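Local coordinates for beta-ketoacyl-[acyl-carrier-protein] synthase FabY (Pseudomonas aeruginosa, PDB 4CW4) that catalyses the condensation of acetyl-CoA with malonyl-ACP to form acetoacetyl-ACP, the primer that initiates bacterial fatty acid synthesis, at residues 288-296 / 306-314. Numbering follows the deposited sequence.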
loop_
_atom_site.group_PDB
_atom_site.type_symbol
_atom_site.label_atom_id
_atom_site.label_comp_id
_atom_site.label_asym_id
_atom_site.label_seq_id
_atom_site.Cartn_x
_atom_site.Cartn_y
_atom_site.Cartn_z
ATOM N N THR A 288 7.345 0.655 -7.074
ATOM C CA THR A 288 6.447 -0.324 -6.471
ATOM C C THR A 288 6.486 -1.728 -7.091
ATOM O O THR A 288 6.517 -2.718 -6.353
ATOM C CB THR A 288 5.004 0.247 -6.458
ATOM O OG1 THR A 288 4.891 1.217 -5.414
ATOM C CG2 THR A 288 3.948 -0.824 -6.253
ATOM N N PHE A 289 6.473 -1.854 -8.416
ATOM C CA PHE A 289 6.416 -3.205 -8.949
ATOM C C PHE A 289 7.610 -4.038 -8.502
ATOM O O PHE A 289 7.454 -5.209 -8.207
ATOM C CB PHE A 289 6.272 -3.226 -10.473
ATOM C CG PHE A 289 6.551 -4.572 -11.065
ATOM C CD1 PHE A 289 5.596 -5.570 -11.032
ATOM C CD2 PHE A 289 7.782 -4.852 -11.615
ATOM C CE1 PHE A 289 5.850 -6.796 -11.558
ATOM C CE2 PHE A 289 8.043 -6.099 -12.143
ATOM C CZ PHE A 289 7.078 -7.073 -12.111
ATOM N N LEU A 290 8.792 -3.435 -8.445
ATOM C CA LEU A 290 9.965 -4.157 -7.995
ATOM C C LEU A 290 9.846 -4.546 -6.520
ATOM O O LEU A 290 10.375 -5.569 -6.123
ATOM C CB LEU A 290 11.250 -3.360 -8.271
ATOM C CG LEU A 290 11.660 -3.218 -9.747
ATOM C CD1 LEU A 290 12.980 -2.462 -9.869
ATOM C CD2 LEU A 290 11.781 -4.579 -10.397
ATOM N N TYR A 291 9.165 -3.738 -5.706
ATOM C CA TYR A 291 8.909 -4.134 -4.333
ATOM C C TYR A 291 8.018 -5.385 -4.250
ATOM O O TYR A 291 8.290 -6.313 -3.477
ATOM C CB TYR A 291 8.273 -2.978 -3.551
ATOM C CG TYR A 291 9.177 -1.810 -3.184
ATOM C CD1 TYR A 291 10.102 -1.287 -4.057
ATOM C CD2 TYR A 291 9.067 -1.210 -1.950
ATOM C CE1 TYR A 291 10.909 -0.214 -3.703
ATOM C CE2 TYR A 291 9.858 -0.137 -1.593
ATOM C CZ TYR A 291 10.781 0.353 -2.476
ATOM O OH TYR A 291 11.588 1.420 -2.143
ATOM N N ASN A 292 6.978 -5.435 -5.076
ATOM C CA ASN A 292 6.153 -6.632 -5.166
ATOM C C ASN A 292 6.995 -7.807 -5.693
ATOM O O ASN A 292 6.853 -8.947 -5.250
ATOM C CB ASN A 292 4.950 -6.396 -6.095
ATOM C CG ASN A 292 3.807 -5.667 -5.420
ATOM O OD1 ASN A 292 3.607 -5.761 -4.206
ATOM N ND2 ASN A 292 3.027 -4.963 -6.224
ATOM N N LEU A 293 7.875 -7.533 -6.644
ATOM C CA LEU A 293 8.683 -8.591 -7.256
ATOM C C LEU A 293 9.687 -9.150 -6.235
ATOM O O LEU A 293 9.942 -10.347 -6.223
ATOM C CB LEU A 293 9.391 -8.092 -8.518
ATOM C CG LEU A 293 10.146 -9.121 -9.362
ATOM C CD1 LEU A 293 9.198 -10.170 -9.876
ATOM C CD2 LEU A 293 10.860 -8.449 -10.532
ATOM N N GLN A 294 10.211 -8.301 -5.353
ATOM C CA GLN A 294 11.113 -8.782 -4.321
ATOM C C GLN A 294 10.400 -9.809 -3.435
ATOM O O GLN A 294 10.954 -10.877 -3.093
ATOM C CB GLN A 294 11.655 -7.638 -3.469
ATOM C CG GLN A 294 12.775 -8.103 -2.527
ATOM C CD GLN A 294 13.221 -7.023 -1.570
ATOM O OE1 GLN A 294 12.460 -6.627 -0.682
ATOM N NE2 GLN A 294 14.445 -6.516 -1.755
ATOM N N LYS A 295 9.179 -9.472 -3.030
ATOM C CA LYS A 295 8.378 -10.402 -2.259
ATOM C C LYS A 295 8.133 -11.698 -3.041
ATOM O O LYS A 295 8.238 -12.799 -2.483
ATOM C CB LYS A 295 7.072 -9.722 -1.850
ATOM C CG LYS A 295 6.123 -10.561 -1.015
ATOM C CD LYS A 295 6.516 -10.598 0.440
ATOM C CE LYS A 295 5.639 -11.601 1.174
ATOM N NZ LYS A 295 5.939 -11.672 2.618
ATOM N N GLY A 296 7.838 -11.581 -4.328
ATOM C CA GLY A 296 7.606 -12.762 -5.140
ATOM C C GLY A 296 8.800 -13.681 -5.214
ATOM O O GLY A 296 8.650 -14.896 -5.112
ATOM N N ARG A 306 4.886 -21.505 -4.825
ATOM C CA ARG A 306 5.424 -22.103 -6.031
ATOM C C ARG A 306 4.933 -21.423 -7.298
ATOM O O ARG A 306 5.573 -21.571 -8.355
ATOM C CB ARG A 306 5.065 -23.574 -6.065
ATOM C CG ARG A 306 5.640 -24.337 -4.868
ATOM C CD ARG A 306 5.631 -25.833 -5.047
ATOM N NE ARG A 306 6.649 -26.221 -6.022
ATOM C CZ ARG A 306 7.074 -27.462 -6.242
ATOM N NH1 ARG A 306 6.567 -28.487 -5.568
ATOM N NH2 ARG A 306 8.027 -27.678 -7.137
ATOM N N VAL A 307 3.797 -20.725 -7.210
ATOM C CA VAL A 307 3.230 -19.989 -8.336
ATOM C C VAL A 307 2.910 -18.610 -7.829
ATOM O O VAL A 307 2.192 -18.478 -6.836
ATOM C CB VAL A 307 1.934 -20.633 -8.872
ATOM C CG1 VAL A 307 1.401 -19.863 -10.084
ATOM C CG2 VAL A 307 2.192 -22.087 -9.222
ATOM N N VAL A 308 3.454 -17.592 -8.484
ATOM C CA VAL A 308 3.278 -16.230 -8.019
ATOM C C VAL A 308 2.861 -15.322 -9.168
ATOM O O VAL A 308 3.523 -15.261 -10.202
ATOM C CB VAL A 308 4.569 -15.643 -7.392
ATOM C CG1 VAL A 308 4.282 -14.241 -6.840
ATOM C CG2 VAL A 308 5.125 -16.545 -6.308
ATOM N N ILE A 309 1.759 -14.607 -8.972
ATOM C CA ILE A 309 1.331 -13.592 -9.932
ATOM C C ILE A 309 1.768 -12.270 -9.331
ATOM O O ILE A 309 1.351 -11.923 -8.222
ATOM C CB ILE A 309 -0.184 -13.610 -10.163
ATOM C CG1 ILE A 309 -0.611 -14.842 -11.003
ATOM C CG2 ILE A 309 -0.623 -12.355 -10.926
ATOM C CD1 ILE A 309 -0.389 -16.204 -10.352
ATOM N N VAL A 310 2.646 -11.561 -10.033
ATOM C CA VAL A 310 3.184 -10.294 -9.547
ATOM C C VAL A 310 2.904 -9.203 -10.562
ATOM O O VAL A 310 3.177 -9.372 -11.744
ATOM C CB VAL A 310 4.721 -10.347 -9.381
ATOM C CG1 VAL A 310 5.225 -9.085 -8.693
ATOM C CG2 VAL A 310 5.179 -11.587 -8.613
ATOM N N GLY A 311 2.373 -8.080 -10.118
ATOM C CA GLY A 311 2.125 -6.996 -11.048
ATOM C C GLY A 311 1.579 -5.774 -10.342
ATOM O O GLY A 311 1.755 -5.611 -9.127
ATOM N N ASN A 312 0.902 -4.919 -11.097
ATOM C CA ASN A 312 0.319 -3.694 -10.563
ATOM C C ASN A 312 -0.721 -3.182 -11.548
ATOM O O ASN A 312 -0.760 -3.590 -12.718
ATOM C CB ASN A 312 1.399 -2.624 -10.359
ATOM C CG ASN A 312 2.181 -2.795 -9.074
ATOM O OD1 ASN A 312 3.366 -3.139 -9.088
ATOM N ND2 ASN A 312 1.529 -2.548 -7.955
ATOM N N SER A 313 -1.558 -2.265 -11.074
ATOM C CA SER A 313 -2.526 -1.605 -11.910
ATOM C C SER A 313 -2.698 -0.175 -11.432
ATOM O O SER A 313 -3.009 0.048 -10.264
ATOM C CB SER A 313 -3.871 -2.295 -11.841
ATOM O OG SER A 313 -4.737 -1.663 -12.771
ATOM N N GLU A 314 -2.471 0.771 -12.321
ATOM C CA GLU A 314 -2.607 2.182 -12.006
ATOM C C GLU A 314 -3.326 2.886 -13.150
ATOM O O GLU A 314 -2.948 2.757 -14.311
ATOM C CB GLU A 314 -1.244 2.837 -11.762
ATOM C CG GLU A 314 -1.333 4.151 -11.001
ATOM C CD GLU A 314 -1.096 4.001 -9.518
ATOM O OE1 GLU A 314 -0.079 3.405 -9.112
ATOM O OE2 GLU A 314 -1.904 4.530 -8.738
#
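Val310 points from strand 307-314 toward helix 288-296, where its CG1 rests against Asn292, Leu293 and Phe289. Helix 288-296 is the start of the buried helix that follows Cys286, inferred to be the nucleophilic active-site cysteine, in the thiolase fold; it runs antiparallel to the strand (168°), their axes coming within 7.7 Å, and the whole interface is buried.

Strand alternation points Val308, Val310 and Asn312 at the helix, the two valines supplying the apolar part. CG1 of Val310, anti to its backbone N, meets Asn292 CB at 3.7 Å and also touches Phe289 CE1. Beta-branched valines suit this place, being compact and at home in a strand. Having no side chain, Gly296 lets the helix come close over Val308, whose CG1 lies 4.0 Å from Gly296 CA. Phe289 is turned edge-on to the strand, with Gly311 CA 3.8 Å from its CD1, while Leu293 CB lies over one face of the ring, toward its rim. Leu293 and Val310 also pack on Leu372 of the neighbouring strand 366-374.

The polar part lies towards the start of the helix. Asn292 ND2 makes two weak, bent hydrogen bonds, to Gly311 O and to Asn312 OD1; an amide suits this spot because its OD1 simultaneously accepts from Ile282 N, tying the helix to strand 278-283. Asn312 likewise uses both ends: ND2 donates to Gly227 O, and Thr288 CG2 packs against this nitrogen. The two asparagines approach from opposite directions, their amide planes 23° apart. The Asn312 amide is turned 76° from the Phe289 ring, and its OD1 lies at the ring edge, in plane, 3.2 Å from Phe289 CB.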